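Long-range contacts in fatty Acyl-Adenylate Ligase (Escherichia coli, PDB 3PBK), which belongs to the AMP-binding enzymes of the ANL superfamily and holds 5'-O-[(S)-(dodecanoyloxy)(hydroxy)phosphoryl]adenosine in a pocket of its fold: residues A[217-222]-A[266-271]; A[359-364]-A[377-382]; A[504-509]-A[535-540]. All coordinates share one frame; numbering follows the deposited sequence.

Contact 1. Residues A[217-222]-A[266-271]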
loop_
_atom_site.group_PDB
_atom_site.type_symbol
_atom_site.label_atom_id
_atom_site.label_comp_id
_atom_site.label_asym_id
_atom_site.label_seq_id
_atom_site.Cartn_x
_atom_site.Cartn_y
_atom_site.Cartn_z
ATOM N N GLY A 217 8.854 10.753 21.586
ATOM C CA GLY A 217 7.579 11.382 21.860
ATOM C C GLY A 217 6.593 11.322 20.704
ATOM O O GLY A 217 5.403 11.615 20.894
ATOM N N ASP A 218 7.070 10.953 19.513
ATOM C CA ASP A 218 6.178 10.709 18.375
ATOM C C ASP A 218 5.222 9.562 18.686
ATOM O O ASP A 218 5.527 8.669 19.484
ATOM C CB ASP A 218 6.960 10.387 17.094
ATOM C CG ASP A 218 7.235 11.621 16.234
ATOM O OD1 ASP A 218 6.733 12.714 16.575
ATOM O OD2 ASP A 218 7.956 11.499 15.216
ATOM N N ARG A 219 4.058 9.596 18.057
ATOM C CA ARG A 219 3.077 8.541 18.236
ATOM C C ARG A 219 2.257 8.355 16.970
ATOM O O ARG A 219 1.652 9.309 16.475
ATOM C CB ARG A 219 2.159 8.877 19.398
ATOM C CG ARG A 219 0.761 8.342 19.218
ATOM C CD ARG A 219 -0.082 8.723 20.397
ATOM N NE ARG A 219 0.161 7.833 21.519
ATOM C CZ ARG A 219 -0.770 7.037 22.012
ATOM N NH1 ARG A 219 -1.978 7.074 21.473
ATOM N NH2 ARG A 219 -0.507 6.231 23.035
ATOM N N CYS A 220 2.230 7.122 16.468
ATOM C CA CYS A 220 1.590 6.800 15.192
ATOM C C CYS A 220 0.093 6.484 15.255
ATOM O O CYS A 220 -0.424 6.000 16.261
ATOM C CB CYS A 220 2.306 5.627 14.545
ATOM S SG CYS A 220 4.083 5.792 14.615
ATOM N N VAL A 221 -0.591 6.757 14.150
ATOM C CA VAL A 221 -2.014 6.487 14.019
ATOM C C VAL A 221 -2.244 5.877 12.644
ATOM O O VAL A 221 -1.844 6.459 11.637
ATOM C CB VAL A 221 -2.837 7.792 14.143
ATOM C CG1 VAL A 221 -4.323 7.521 13.936
ATOM C CG2 VAL A 221 -2.588 8.453 15.490
ATOM N N SER A 222 -2.869 4.707 12.589
ATOM C CA SER A 222 -3.138 4.068 11.305
ATOM C C SER A 222 -4.536 3.482 11.231
ATOM O O SER A 222 -5.055 2.962 12.216
ATOM C CB SER A 222 -2.118 2.966 11.017
ATOM O OG SER A 222 -2.584 2.089 10.006
ATOM N N SER A 266 -6.405 13.714 16.964
ATOM C CA SER A 266 -6.615 14.814 17.904
ATOM C C SER A 266 -6.868 14.346 19.344
ATOM O O SER A 266 -6.509 15.036 20.306
ATOM C CB SER A 266 -7.761 15.702 17.428
ATOM O OG SER A 266 -8.165 16.589 18.452
ATOM N N LYS A 267 -7.477 13.169 19.480
ATOM C CA LYS A 267 -7.823 12.612 20.787
ATOM C C LYS A 267 -6.598 12.329 21.647
ATOM O O LYS A 267 -6.572 12.645 22.835
ATOM C CB LYS A 267 -8.630 11.320 20.627
ATOM C CG LYS A 267 -9.161 10.750 21.938
ATOM C CD LYS A 267 -9.631 9.315 21.768
ATOM C CE LYS A 267 -10.152 8.727 23.076
ATOM N NZ LYS A 267 -11.623 8.950 23.273
ATOM N N ASN A 268 -5.588 11.718 21.044
ATOM C CA ASN A 268 -4.398 11.319 21.772
ATOM C C ASN A 268 -3.195 12.176 21.424
ATOM O O ASN A 268 -2.048 11.785 21.690
ATOM C CB ASN A 268 -4.073 9.853 21.482
ATOM C CG ASN A 268 -5.087 8.904 22.079
ATOM O OD1 ASN A 268 -5.128 7.724 21.729
ATOM N ND2 ASN A 268 -5.916 9.412 22.992
ATOM N N ARG A 269 -3.444 13.335 20.820
ATOM C CA ARG A 269 -2.345 14.176 20.373
ATOM C C ARG A 269 -1.399 13.374 19.483
ATOM O O ARG A 269 -0.173 13.482 19.600
ATOM C CB ARG A 269 -1.585 14.728 21.575
ATOM C CG ARG A 269 -2.425 15.591 22.488
ATOM C CD ARG A 269 -2.714 16.929 21.843
ATOM N NE ARG A 269 -3.862 16.863 20.938
ATOM C CZ ARG A 269 -4.091 17.741 19.964
ATOM N NH1 ARG A 269 -3.245 18.749 19.752
ATOM N NH2 ARG A 269 -5.159 17.605 19.195
ATOM N N GLY A 270 -1.989 12.563 18.605
ATOM C CA GLY A 270 -1.256 11.783 17.624
ATOM C C GLY A 270 -0.329 12.631 16.777
ATOM O O GLY A 270 -0.530 13.833 16.610
ATOM N N THR A 271 0.692 12.005 16.216
ATOM C CA THR A 271 1.782 12.772 15.640
ATOM C C THR A 271 2.092 12.403 14.197
ATOM O O THR A 271 2.293 13.273 13.355
ATOM C CB THR A 271 3.046 12.605 16.508
ATOM O OG1 THR A 271 3.112 13.681 17.452
ATOM C CG2 THR A 271 4.283 12.620 15.655
#

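Contact 2. Residues A[359-364]-A[377-382]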
loop_
_atom_site.group_PDB
_atom_site.type_symbol
_atom_site.label_atom_id
_atom_site.label_comp_id
_atom_site.label_asym_id
_atom_site.label_seq_id
_atom_site.Cartn_x
_atom_site.Cartn_y
_atom_site.Cartn_z
ATOM N N VAL A 359 4.889 20.401 -15.833
ATOM C CA VAL A 359 5.513 20.057 -17.102
ATOM C C VAL A 359 4.594 20.363 -18.277
ATOM O O VAL A 359 3.374 20.299 -18.136
ATOM C CB VAL A 359 5.913 18.556 -17.141
ATOM C CG1 VAL A 359 6.918 18.224 -16.027
ATOM C CG2 VAL A 359 4.678 17.677 -17.051
ATOM N N ASP A 360 5.172 20.711 -19.426
ATOM C CA ASP A 360 4.397 20.782 -20.662
ATOM C C ASP A 360 3.851 19.374 -20.897
ATOM O O ASP A 360 4.619 18.417 -21.017
ATOM C CB ASP A 360 5.271 21.233 -21.839
ATOM C CG ASP A 360 4.461 21.566 -23.097
ATOM O OD1 ASP A 360 3.444 20.900 -23.368
ATOM O OD2 ASP A 360 4.851 22.499 -23.832
ATOM N N ARG A 361 2.533 19.230 -20.937
ATOM C CA ARG A 361 1.973 17.894 -21.064
ATOM C C ARG A 361 2.280 17.264 -22.425
ATOM O O ARG A 361 2.612 16.076 -22.505
ATOM C CB ARG A 361 0.471 17.856 -20.755
ATOM C CG ARG A 361 -0.156 16.544 -21.181
ATOM C CD ARG A 361 -1.393 16.170 -20.407
ATOM N NE ARG A 361 -2.582 16.957 -20.741
ATOM C CZ ARG A 361 -3.083 17.113 -21.965
ATOM N NH1 ARG A 361 -2.481 16.571 -23.024
ATOM N NH2 ARG A 361 -4.183 17.840 -22.126
ATOM N N ASP A 362 2.189 18.060 -23.488
ATOM C CA ASP A 362 2.463 17.569 -24.841
ATOM C C ASP A 362 3.918 17.110 -25.024
ATOM O O ASP A 362 4.194 16.157 -25.755
ATOM C CB ASP A 362 2.062 18.615 -25.889
ATOM C CG ASP A 362 0.576 18.927 -25.851
ATOM O OD1 ASP A 362 -0.233 17.965 -25.831
ATOM O OD2 ASP A 362 0.215 20.126 -25.825
ATOM N N ILE A 363 4.855 17.770 -24.355
ATOM C CA ILE A 363 6.232 17.319 -24.449
ATOM C C ILE A 363 6.431 15.966 -23.754
ATOM O O ILE A 363 7.265 15.160 -24.153
ATOM C CB ILE A 363 7.199 18.367 -23.906
ATOM C CG1 ILE A 363 7.101 19.629 -24.750
ATOM C CG2 ILE A 363 8.619 17.845 -23.932
ATOM C CD1 ILE A 363 8.358 20.425 -24.743
ATOM N N LEU A 364 5.646 15.716 -22.719
ATOM C CA LEU A 364 5.697 14.449 -22.010
ATOM C C LEU A 364 5.075 13.322 -22.849
ATOM O O LEU A 364 5.675 12.267 -23.061
ATOM C CB LEU A 364 4.941 14.592 -20.687
ATOM C CG LEU A 364 5.027 13.450 -19.682
ATOM C CD1 LEU A 364 6.189 13.714 -18.757
ATOM C CD2 LEU A 364 3.733 13.296 -18.888
ATOM N N THR A 377 3.594 26.583 -24.212
ATOM C CA THR A 377 2.955 25.444 -23.582
ATOM C C THR A 377 1.441 25.605 -23.551
ATOM O O THR A 377 0.924 26.618 -23.085
ATOM C CB THR A 377 3.469 25.249 -22.152
ATOM O OG1 THR A 377 4.782 24.680 -22.198
ATOM C CG2 THR A 377 2.547 24.317 -21.368
ATOM N N ARG A 378 0.730 24.594 -24.036
ATOM C CA ARG A 378 -0.726 24.644 -24.061
ATOM C C ARG A 378 -1.404 23.723 -23.034
ATOM O O ARG A 378 -2.568 23.907 -22.699
ATOM C CB ARG A 378 -1.230 24.335 -25.463
ATOM C CG ARG A 378 -1.187 25.504 -26.431
ATOM C CD ARG A 378 -2.162 25.227 -27.570
ATOM N NE ARG A 378 -2.066 26.174 -28.675
ATOM C CZ ARG A 378 -1.049 26.234 -29.536
ATOM N NH1 ARG A 378 -0.003 25.413 -29.408
ATOM N NH2 ARG A 378 -1.070 27.134 -30.516
ATOM N N ALA A 379 -0.674 22.735 -22.537
ATOM C CA ALA A 379 -1.229 21.823 -21.553
ATOM C C ALA A 379 -0.183 21.520 -20.497
ATOM O O ALA A 379 1.011 21.542 -20.782
ATOM C CB ALA A 379 -1.705 20.550 -22.220
ATOM N N VAL A 380 -0.633 21.237 -19.278
ATOM C CA VAL A 380 0.271 21.028 -18.152
ATOM C C VAL A 380 -0.118 19.846 -17.261
ATOM O O VAL A 380 -1.269 19.709 -16.856
ATOM C CB VAL A 380 0.315 22.274 -17.267
ATOM C CG1 VAL A 380 1.347 22.104 -16.157
ATOM C CG2 VAL A 380 0.602 23.502 -18.108
ATOM N N SER A 381 0.845 18.994 -16.948
ATOM C CA SER A 381 0.644 18.010 -15.898
ATOM C C SER A 381 1.478 18.425 -14.687
ATOM O O SER A 381 2.562 19.005 -14.844
ATOM C CB SER A 381 1.031 16.600 -16.367
ATOM O OG SER A 381 0.003 15.990 -17.132
ATOM N N THR A 382 0.958 18.151 -13.490
ATOM C CA THR A 382 1.669 18.424 -12.241
ATOM C C THR A 382 2.084 17.124 -11.574
ATOM O O THR A 382 1.250 16.249 -11.364
ATOM C CB THR A 382 0.779 19.160 -11.239
ATOM O OG1 THR A 382 0.326 20.389 -11.804
ATOM C CG2 THR A 382 1.553 19.455 -9.981
#

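Contact 3. Residues A[504-509]-A[535-540]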
loop_
_atom_site.group_PDB
_atom_site.type_symbol
_atom_site.label_atom_id
_atom_site.label_comp_id
_atom_site.label_asym_id
_atom_site.label_seq_id
_atom_site.Cartn_x
_atom_site.Cartn_y
_atom_site.Cartn_z
ATOM N N ILE A 504 -16.733 3.900 -16.168
ATOM C CA ILE A 504 -17.151 4.664 -14.999
ATOM C C ILE A 504 -18.225 3.897 -14.230
ATOM O O ILE A 504 -19.305 3.614 -14.755
ATOM C CB ILE A 504 -17.708 6.054 -15.381
ATOM C CG1 ILE A 504 -16.725 6.805 -16.277
ATOM C CG2 ILE A 504 -18.016 6.867 -14.136
ATOM C CD1 ILE A 504 -17.196 8.185 -16.668
ATOM N N GLN A 505 -17.913 3.546 -12.990
ATOM C CA GLN A 505 -18.884 2.916 -12.124
ATOM C C GLN A 505 -19.556 4.047 -11.386
ATOM O O GLN A 505 -18.879 4.888 -10.802
ATOM C CB GLN A 505 -18.200 1.962 -11.146
ATOM C CG GLN A 505 -17.325 2.645 -10.121
ATOM C CD GLN A 505 -16.784 1.673 -9.094
ATOM O OE1 GLN A 505 -16.736 0.463 -9.333
ATOM N NE2 GLN A 505 -16.370 2.198 -7.938
ATOM N N CYS A 506 -20.884 4.085 -11.430
ATOM C CA CYS A 506 -21.613 5.204 -10.846
ATOM C C CYS A 506 -23.046 4.866 -10.449
ATOM O O CYS A 506 -23.634 3.889 -10.926
ATOM C CB CYS A 506 -21.645 6.359 -11.833
ATOM S SG CYS A 506 -22.522 5.894 -13.327
ATOM N N ARG A 507 -23.604 5.714 -9.590
ATOM C CA ARG A 507 -24.954 5.537 -9.071
ATOM C C ARG A 507 -25.985 6.425 -9.795
ATOM O O ARG A 507 -27.064 6.700 -9.259
ATOM C CB ARG A 507 -24.973 5.815 -7.559
ATOM C CG ARG A 507 -24.177 4.827 -6.712
ATOM C CD ARG A 507 -23.937 5.360 -5.302
ATOM N NE ARG A 507 -23.096 4.454 -4.519
ATOM C CZ ARG A 507 -22.567 4.753 -3.332
ATOM N NH1 ARG A 507 -22.795 5.946 -2.790
ATOM N NH2 ARG A 507 -21.812 3.865 -2.685
ATOM N N ILE A 508 -25.662 6.868 -11.008
ATOM C CA ILE A 508 -26.576 7.734 -11.752
ATOM C C ILE A 508 -27.728 6.927 -12.332
ATOM O O ILE A 508 -27.554 6.163 -13.275
ATOM C CB ILE A 508 -25.859 8.499 -12.882
ATOM C CG1 ILE A 508 -24.850 9.486 -12.298
ATOM C CG2 ILE A 508 -26.860 9.245 -13.741
ATOM C CD1 ILE A 508 -23.773 9.921 -13.272
ATOM N N SER A 509 -28.912 7.106 -11.766
ATOM C CA SER A 509 -30.075 6.337 -12.199
ATOM C C SER A 509 -30.808 7.005 -13.359
ATOM O O SER A 509 -31.231 6.331 -14.298
ATOM C CB SER A 509 -31.033 6.105 -11.027
ATOM O OG SER A 509 -30.336 5.644 -9.877
ATOM N N ILE A 535 -17.204 6.021 -23.553
ATOM C CA ILE A 535 -17.686 6.074 -22.176
ATOM C C ILE A 535 -18.490 4.815 -21.824
ATOM O O ILE A 535 -19.473 4.499 -22.484
ATOM C CB ILE A 535 -18.589 7.317 -21.956
ATOM C CG1 ILE A 535 -18.034 8.541 -22.698
ATOM C CG2 ILE A 535 -18.788 7.597 -20.471
ATOM C CD1 ILE A 535 -16.683 8.998 -22.233
ATOM N N ASP A 536 -18.070 4.098 -20.785
ATOM C CA ASP A 536 -18.765 2.895 -20.336
ATOM C C ASP A 536 -19.336 3.112 -18.954
ATOM O O ASP A 536 -18.600 3.046 -17.977
ATOM C CB ASP A 536 -17.791 1.719 -20.262
ATOM C CG ASP A 536 -18.174 0.573 -21.177
ATOM O OD1 ASP A 536 -19.043 0.782 -22.056
ATOM O OD2 ASP A 536 -17.607 -0.541 -21.003
ATOM N N LEU A 537 -20.636 3.372 -18.856
ATOM C CA LEU A 537 -21.261 3.535 -17.539
ATOM C C LEU A 537 -21.602 2.182 -16.914
ATOM O O LEU A 537 -22.393 1.419 -17.466
ATOM C CB LEU A 537 -22.497 4.441 -17.627
ATOM C CG LEU A 537 -22.248 5.936 -17.369
ATOM C CD1 LEU A 537 -20.883 6.367 -17.854
ATOM C CD2 LEU A 537 -23.321 6.826 -17.976
ATOM N N LEU A 538 -20.988 1.880 -15.772
ATOM C CA LEU A 538 -21.201 0.601 -15.099
ATOM C C LEU A 538 -21.961 0.779 -13.797
ATOM O O LEU A 538 -22.160 1.901 -13.326
ATOM C CB LEU A 538 -19.872 -0.081 -14.790
ATOM C CG LEU A 538 -18.840 -0.213 -15.905
ATOM C CD1 LEU A 538 -17.720 -1.149 -15.465
ATOM C CD2 LEU A 538 -19.498 -0.698 -17.179
ATOM N N PRO A 539 -22.387 -0.340 -13.204
ATOM C CA PRO A 539 -23.056 -0.342 -11.900
ATOM C C PRO A 539 -22.025 -0.253 -10.780
ATOM O O PRO A 539 -20.867 -0.610 -10.988
ATOM C CB PRO A 539 -23.731 -1.712 -11.859
ATOM C CG PRO A 539 -23.517 -2.325 -13.228
ATOM C CD PRO A 539 -22.313 -1.689 -13.783
ATOM N N PRO A 540 -22.428 0.231 -9.600
ATOM C CA PRO A 540 -21.470 0.229 -8.497
ATOM C C PRO A 540 -21.685 -0.989 -7.612
ATOM O O PRO A 540 -22.818 -1.466 -7.500
ATOM C CB PRO A 540 -21.855 1.490 -7.738
ATOM C CG PRO A 540 -23.370 1.491 -7.841
ATOM C CD PRO A 540 -23.690 0.892 -9.220
#

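Contact 1. Residues A[217-222]-A[266-271]
One backbone hydrogen bond spans the two segments: T271 N gives its hydrogen to R219 O at 2.9 Å, and the donor lies in the plane of the carbonyl. It forms where the CA atoms of R219 and T271 come nearest, although the two chains run steeply across one another.

Among the polar side chains, R219 is extended as far as CD and then bends at chi3 (-80°), which carries NH1 to 3.2 Å from N268 OD1, with the guanidinium and amide planes almost perpendicular. The main charge partner of that guanidinium is D247 on strand 246-248. The carboxylate of D218 is salt-bridged to R301.

Strand 220-222 belongs to the parallel part of the large mixed sheet, between strands 246-248 and 272-275. The second segment takes in the last residues of helix 260-267 and the loop 268-271 that leads into strand 272-275. R219 and T271 therefore meet near the beginnings of two neighbouring strands.

Where the helix ends, R269, with left-handed backbone angles, folds back and grips S266 O side-on through NE and NH2, the oxygen lying in the guanidinium plane.

Apolar packing is slight. V221 points CG2 at G270 CA, 4.2 Å away; glycine, having no side chain, leaves the place beside CG2 to the valine. Helix 260-267 meets the same valine through W261, L264 and I265.

Contact 2. Residues A[359-364]-A[377-382]
Strands 356-360 and 380-384 run antiparallel, V359 and S381 forming a hydrogen-bonded pair (V359 N to S381 O 2.9 Å, S381 N to V359 O 3.1 Å) and D360 and V380 the non-hydrogen-bonded pair beside it. As the first strand turns into helix 361-367, R361 N reaches back to A379 O, 2.8 Å away in a nearly straight bond (174°) from above the carbonyl plane.

D360 is the N-cap of this helix. Its CG stands anti to the backbone N (chi1 -170°), so OD1 accepts weakly from D362 N while OD2 takes the hydroxyl hydrogen of T377 OG1 at 2.7 Å, from above the carboxylate plane. The small A379 suits its place: its CB sits centrally over one face of the R361 guanidinium, 3.7 Å from CZ. R361, its CG anti to the backbone N, brings CD to 3.6 Å from S381 OG; the bend at chi3 then turns the guanidinium, which pairs with E365, over A379.

Both carboxylate oxygens of D360 being engaged, one side chain caps the helix and ties down the loop before strand 380-384, and its negative charge would be expected to suit the positive end of the helix dipole.

Contact 3. Residues A[504-509]-A[535-540]
I504, near the end of strand 500-505, is held by the neighbouring strand 533-538 through both of its backbone polar atoms. Its N donates to D536 O at 2.7 Å, and its O accepts from L538 N at 2.6 Å in an almost straight bond (177°), the pattern of a parallel pair in which one residue bonds to those flanking L537. The branched side chain fits the buried face: CG1 stands anti to the carbonyl carbon, CD1 lies alongside I535 CG2, and CB meets L537 CD1 at 4.0 Å.

Q505 pairs with L538 and turns to the other face of the sheet. Its CB approaches P539 O at 3.7 Å, while the amide, carried on a chain extended beyond CG, reaches D489 through NE2.

C506 continues the pairing just beyond the strand, its N donating to L538 O at 3.2 Å from above the carbonyl plane. SG takes the crowded position between the backbone N and the carbonyl carbon (chi1 63°), which sets it 4.1 Å from L537 CG. The carbonyl O of C506 faces CD of P540, a residue that has no N-H to offer it.

R507 lays the aliphatic start of its extended chain across the proline ring, CG to P540 CG being 3.6 Å, and the ring also lies at the guanidinium edge.

Helix 511-529 packs on the face of I504 and L537, through L521 on the former and I518 on the latter. Two parallel neighbouring strands joined through this helix make a beta-alpha-beta unit, here in the C-terminal part of an ANL-superfamily enzyme.

How the contacts relate
The three contacts follow one another in series along the chain, contact 1 closing before contact 2 opens and contact 2 before contact 3. They share no sheet: contact 1 lies at the large mixed sheet, contact 2 at one end of the two-stranded sheet of 356-360 and 380-384, and contact 3 in the three-stranded sheet of the C-terminal part. Centres are about 39 Å apart from contact 1 to either of the others and about 30 Å from contact 2 to contact 3. R361 of contact 2 is weakly hydrogen-bonded to E528 O in helix 511-529, the connecting helix of contact 3, so these two separate parts of the enzyme meet in this neighbourhood.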